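Local coordinates for hypothetical protein (Geobacillus stearothermophilus, PDB 1U84) that is of unknown function and forms a small all-helical domain of the DUF1871 family, at residues A[8-13]-A[36-41]. Numbering follows the deposited sequence.
Sequences QLNRLL and SVLQAV
The amide group of Asn10 stands beside the end of Leu38, with Asn10 CG 4.1 Å from Leu38 CD2, and the two side chains cross at about a right angle. Farther round the same helix, Arg11, whose CB points away from segment 36-41, has Gln8 CA over one face of its guanidinium, displaced toward the rim. The contact pairs two helices of a compact four-helix fold, helix 8-20 and helix 31-41, whose short segments run at 127° to each other with axes 10.7 Å apart at closest approach. Such wide spacing illustrates how a long apolar side chain can bridge two helices. Leu38 does so by turning CG away from the backbone N (chi1 -179°), a torsion that carries both methyls across to helix 8-20. There Leu38 CD2 meets the CB of Asn10, while Leu38 CD1 packs 3.9 Å from Leu13 CB and 3.6 Å from Leu13 CD1. Were Leu38 replaced by an alanine, both methyls would vanish, and the likely result is a gap between the helices, with Leu13 CD1 losing its closest neighbour on the opposing segment. The seam continues beyond these segments, since Leu38 also touches Leu14, and Val37 touches Ile17. Leu9 and Leu12 instead pack on Leu81 of helix 68-85. One turn after Leu38, Val41 adds a looser apolar contact, its CG1 lying 4.4 Å from Leu13 CD1.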
# COMPACT_ATOMS: atom_id res chain seq x y z
N GLN A 8 -11.10 2.24 -12.14
CA GLN A 8 -9.95 3.05 -12.58
C GLN A 8 -9.07 3.48 -11.39
O GLN A 8 -7.84 3.29 -11.44
CB GLN A 8 -10.45 4.26 -13.38
CG GLN A 8 -11.47 5.13 -12.64
CD GLN A 8 -12.69 5.47 -13.47
OE1 GLN A 8 -13.28 4.61 -14.12
NE2 GLN A 8 -13.10 6.73 -13.42
N LEU A 9 -9.69 4.04 -10.35
CA LEU A 9 -8.96 4.41 -9.14
C LEU A 9 -8.26 3.19 -8.54
O LEU A 9 -7.09 3.23 -8.21
CB LEU A 9 -9.87 5.06 -8.09
CG LEU A 9 -9.14 5.48 -6.81
CD1 LEU A 9 -8.06 6.50 -7.10
CD2 LEU A 9 -10.14 5.98 -5.76
N ASN A 10 -8.99 2.09 -8.39
CA ASN A 10 -8.36 0.91 -7.82
C ASN A 10 -7.19 0.40 -8.62
O ASN A 10 -6.18 0.03 -8.03
CB ASN A 10 -9.41 -0.18 -7.58
CG ASN A 10 -10.38 0.19 -6.46
OD1 ASN A 10 -10.06 1.05 -5.64
ND2 ASN A 10 -11.57 -0.40 -6.47
N ARG A 11 -7.30 0.40 -9.94
CA ARG A 11 -6.17 -0.09 -10.75
C ARG A 11 -4.94 0.78 -10.51
O ARG A 11 -3.80 0.27 -10.41
CB ARG A 11 -6.53 -0.17 -12.25
CG ARG A 11 -7.46 -1.34 -12.57
CD ARG A 11 -7.62 -1.53 -14.10
NE ARG A 11 -8.00 -0.30 -14.81
CZ ARG A 11 -9.25 0.08 -15.07
NH1 ARG A 11 -10.28 -0.67 -14.68
NH2 ARG A 11 -9.48 1.22 -15.73
N LEU A 12 -5.16 2.10 -10.41
CA LEU A 12 -4.06 3.04 -10.17
C LEU A 12 -3.43 2.81 -8.79
O LEU A 12 -2.20 2.73 -8.65
CB LEU A 12 -4.55 4.48 -10.30
CG LEU A 12 -3.48 5.54 -10.43
CD1 LEU A 12 -2.48 5.17 -11.53
CD2 LEU A 12 -4.19 6.84 -10.73
N LEU A 13 -4.27 2.67 -7.77
CA LEU A 13 -3.77 2.33 -6.45
C LEU A 13 -2.95 1.03 -6.47
O LEU A 13 -1.87 0.97 -5.91
CB LEU A 13 -4.91 2.18 -5.42
CG LEU A 13 -5.63 3.48 -5.09
CD1 LEU A 13 -6.95 3.16 -4.46
CD2 LEU A 13 -4.78 4.35 -4.15
N SER A 36 -4.24 -6.67 -0.54
CA SER A 36 -4.46 -6.52 0.88
C SER A 36 -4.37 -5.06 1.29
O SER A 36 -5.18 -4.57 2.08
CB SER A 36 -3.47 -7.38 1.67
OG SER A 36 -3.75 -8.75 1.47
N VAL A 37 -3.42 -4.35 0.68
CA VAL A 37 -3.24 -2.93 1.03
C VAL A 37 -4.45 -2.17 0.47
O VAL A 37 -4.99 -1.29 1.15
CB VAL A 37 -1.92 -2.39 0.47
CG1 VAL A 37 -1.86 -0.86 0.66
CG2 VAL A 37 -0.77 -3.04 1.18
N LEU A 38 -4.91 -2.55 -0.72
CA LEU A 38 -6.10 -1.90 -1.31
C LEU A 38 -7.29 -2.03 -0.36
O LEU A 38 -8.01 -1.06 -0.12
CB LEU A 38 -6.45 -2.46 -2.69
CG LEU A 38 -7.66 -1.76 -3.32
CD1 LEU A 38 -7.34 -0.29 -3.62
CD2 LEU A 38 -8.01 -2.51 -4.57
N GLN A 39 -7.52 -3.24 0.18
CA GLN A 39 -8.59 -3.41 1.15
C GLN A 39 -8.45 -2.43 2.33
O GLN A 39 -9.41 -1.74 2.71
CB GLN A 39 -8.55 -4.84 1.65
CG GLN A 39 -9.58 -5.17 2.66
CD GLN A 39 -10.95 -5.14 2.06
OE1 GLN A 39 -11.15 -5.43 0.86
NE2 GLN A 39 -11.92 -4.80 2.88
N ALA A 40 -7.24 -2.32 2.86
CA ALA A 40 -6.96 -1.48 4.05
C ALA A 40 -7.23 -0.01 3.70
O ALA A 40 -7.60 0.78 4.56
CB ALA A 40 -5.52 -1.64 4.47
N VAL A 41 -6.88 0.39 2.47
CA VAL A 41 -7.14 1.77 1.98
C VAL A 41 -8.61 2.17 2.18
O VAL A 41 -8.91 3.33 2.49
CB VAL A 41 -6.69 2.00 0.48
CG1 VAL A 41 -7.23 3.36 -0.10
CG2 VAL A 41 -5.16 1.94 0.38